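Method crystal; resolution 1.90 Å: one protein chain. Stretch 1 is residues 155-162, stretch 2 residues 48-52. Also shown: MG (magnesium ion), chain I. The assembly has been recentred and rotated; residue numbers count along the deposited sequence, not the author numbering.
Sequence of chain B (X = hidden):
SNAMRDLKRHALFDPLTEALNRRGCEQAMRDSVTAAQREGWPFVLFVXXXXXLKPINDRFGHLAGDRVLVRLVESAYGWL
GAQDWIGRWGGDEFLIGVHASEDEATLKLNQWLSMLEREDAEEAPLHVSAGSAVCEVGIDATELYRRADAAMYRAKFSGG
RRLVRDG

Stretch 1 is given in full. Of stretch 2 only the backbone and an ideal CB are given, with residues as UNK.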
# COMPACT_ATOMS: atom_id res chain seq x y z
N ALA B 155 -4.63 0.16 14.06
CA ALA B 155 -5.99 0.59 13.75
C ALA B 155 -6.50 -0.19 12.55
O ALA B 155 -7.63 -0.70 12.56
CB ALA B 155 -6.01 2.08 13.45
N LYS B 156 -5.67 -0.30 11.53
CA LYS B 156 -6.01 -1.01 10.31
C LYS B 156 -6.41 -2.47 10.56
O LYS B 156 -7.45 -2.92 10.08
CB LYS B 156 -4.82 -0.97 9.33
CG LYS B 156 -5.01 -1.83 8.09
CD LYS B 156 -6.02 -1.24 7.12
CE LYS B 156 -5.46 -0.02 6.40
NZ LYS B 156 -6.35 0.44 5.29
N PHE B 157 -5.59 -3.18 11.32
CA PHE B 157 -5.87 -4.59 11.61
C PHE B 157 -6.92 -4.84 12.69
O PHE B 157 -7.26 -5.99 12.97
CB PHE B 157 -4.57 -5.32 11.97
CG PHE B 157 -3.77 -5.72 10.77
CD1 PHE B 157 -3.16 -4.77 9.96
CD2 PHE B 157 -3.65 -7.07 10.42
CE1 PHE B 157 -2.45 -5.14 8.82
CE2 PHE B 157 -2.94 -7.46 9.29
CZ PHE B 157 -2.34 -6.49 8.49
N SER B 158 -7.44 -3.77 13.28
CA SER B 158 -8.47 -3.92 14.30
C SER B 158 -9.84 -3.62 13.69
O SER B 158 -10.84 -3.53 14.40
CB SER B 158 -8.21 -2.99 15.49
OG SER B 158 -8.34 -1.63 15.11
N GLY B 159 -9.87 -3.45 12.37
CA GLY B 159 -11.13 -3.16 11.70
C GLY B 159 -11.15 -1.86 10.92
O GLY B 159 -12.07 -1.62 10.15
N GLY B 160 -10.15 -1.02 11.13
CA GLY B 160 -10.10 0.25 10.43
C GLY B 160 -11.12 1.24 10.94
O GLY B 160 -11.69 1.06 12.02
N ARG B 161 -11.35 2.30 10.16
CA ARG B 161 -12.30 3.35 10.52
C ARG B 161 -12.14 3.78 11.98
O ARG B 161 -13.12 3.93 12.70
CB ARG B 161 -13.75 2.87 10.29
CG ARG B 161 -14.04 2.43 8.87
CD ARG B 161 -15.51 2.60 8.54
NE ARG B 161 -16.39 1.90 9.47
CZ ARG B 161 -17.71 2.01 9.47
NH1 ARG B 161 -18.44 1.34 10.36
NH2 ARG B 161 -18.32 2.80 8.59
N ARG B 162 -10.89 3.98 12.39
CA ARG B 162 -10.61 4.39 13.76
C ARG B 162 -9.20 4.95 13.91
O ARG B 162 -8.36 4.79 13.02
CB ARG B 162 -10.77 3.19 14.70
CG ARG B 162 -9.85 2.03 14.35
CD ARG B 162 -10.18 0.79 15.16
NE ARG B 162 -9.92 0.98 16.59
CZ ARG B 162 -10.13 0.04 17.51
NH1 ARG B 162 -9.87 0.29 18.79
NH2 ARG B 162 -10.61 -1.15 17.15
N UNK B 48 -2.22 8.29 8.16
CA UNK B 48 -3.53 7.82 7.73
C UNK B 48 -3.47 6.96 6.48
O UNK B 48 -2.68 7.21 5.57
CB UNK B 48 -4.45 9.01 7.48
N UNK B 49 -4.32 5.94 6.42
CA UNK B 49 -4.38 5.05 5.26
C UNK B 49 -5.86 4.77 4.99
O UNK B 49 -6.58 4.33 5.89
CB UNK B 49 -3.60 3.76 5.50
N UNK B 50 -6.31 5.03 3.77
CA UNK B 50 -7.70 4.80 3.42
C UNK B 50 -8.01 3.30 3.41
O UNK B 50 -7.14 2.47 3.13
CB UNK B 50 -8.02 5.42 2.06
N UNK B 51 -9.27 2.98 3.72
CA UNK B 51 -9.74 1.59 3.77
C UNK B 51 -10.59 1.19 2.57
O UNK B 51 -10.61 0.02 2.19
CB UNK B 51 -10.55 1.37 5.05
N UNK B 52 -11.29 2.15 1.97
CA UNK B 52 -12.22 1.82 0.88
C UNK B 52 -12.14 2.59 -0.43
O UNK B 52 -13.17 2.80 -1.08
CB UNK B 52 -13.64 1.99 1.41
MG MG I . -3.08 2.39 1.41

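Position 48 has extended backbone angles (phi/psi -121/143), and its ideal CB finds no atom of stretch 1 within 5.5 Å. Nothing visible on that side selects a side chain; the strand geometry suits branched or aliphatic residues, among others. The deposited residue is Leu 48, which makes no contact with stretch 1.

Position 49 continues the strand (-139/125), but here CA-to-CB points toward stretch 1, and the ideal CB lies 4.3 Å from Lys 156 CE. The ammonium group is thus close on one side, and the magnesium ion lies near this end of the strand on another. An acidic side chain would answer both charges; a neutral oxygen-bearing one could meet them less fully. The residue is Asp 49, chi1 t, and its two oxygens are split between the cations. Asp 49 OD2 binds MG at 2.0 Å, while Asp 49 OD1 forms a salt bridge with Lys 156 NZ at 3.0 Å, the hydrogen bond within it being weak. Asp 49 OD1 also accepts a hydrogen bond at 2.7 Å from the O atom of water 1, itself a ligand of the metal.

At position 50 (-68/150) CA-to-CB points away from stretch 1, and no atom of that stretch comes within 5.5 Å of the ideal CB, so many side chains would be compatible with it. The backbone is what matters: the carbonyl O of this position receives a weak hydrogen bond from Lys 156 NZ at 3.1 Å. The deposited residue is Met 50, whose side chain makes no contact with stretch 1; the carbonyl does the work here.

Position 51 leaves the strand (-104/-29) and points toward stretch 1. Its ideal CB is 4.3 Å from Lys 156 NZ and 5.3 Å from Arg 161 N, so a cation and a backbone donor are both in prospect. Asp or Asn could reach a donor, and the lysine favours the acid. The residue is Asp 51, chi1 m. Asp 51 OD2 makes a salt bridge and hydrogen bond with Lys 156 NZ at 2.7 Å, while Asp 51 OD1 accepts from Arg 161 N at 3.0 Å with an N-H...O angle of 148°. Gly 160 CA packs 3.4 Å from Asp 51 OD1; an ideal CB on that glycine would fall 2.3 Å from the same oxygen, Asp 51 OD1, a clash.

Position 52 (-129/33) directs CA-to-CB sideways, with no atom of stretch 1 within 5.5 Å of its ideal CB, so stretch 1 leaves the choice open, and polar residues are among those that would suit it. It is Asn 52, hydrogen-bonded elsewhere in the structure.

Stretch 2 (48-52) LDMDN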
# COMPACT_ATOMS: atom_id res chain seq x y z
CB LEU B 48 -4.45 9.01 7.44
CG LEU B 48 -4.40 10.22 8.38
CD1 LEU B 48 -5.44 11.23 7.93
CD2 LEU B 48 -4.66 9.80 9.81
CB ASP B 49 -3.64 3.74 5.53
CG ASP B 49 -3.60 2.83 4.32
OD1 ASP B 49 -3.76 1.60 4.48
OD2 ASP B 49 -3.39 3.34 3.19
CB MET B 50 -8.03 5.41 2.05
CG MET B 50 -7.98 6.93 2.03
SD MET B 50 -8.78 7.61 0.57
CE MET B 50 -10.52 7.45 1.03
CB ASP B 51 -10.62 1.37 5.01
CG ASP B 51 -9.87 1.53 6.32
OD1 ASP B 51 -10.56 1.66 7.36
OD2 ASP B 51 -8.62 1.50 6.33
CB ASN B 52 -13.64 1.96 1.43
CG ASN B 52 -14.01 3.41 1.74
OD1 ASN B 52 -13.14 4.22 2.08
ND2 ASN B 52 -15.29 3.73 1.63
O HOH W 1 -2.48 0.49 2.41
O HOH W 2 -5.13 1.59 1.41
O HOH W 3 -12.49 -0.27 7.30
O HOH W 4 -1.16 3.03 1.63
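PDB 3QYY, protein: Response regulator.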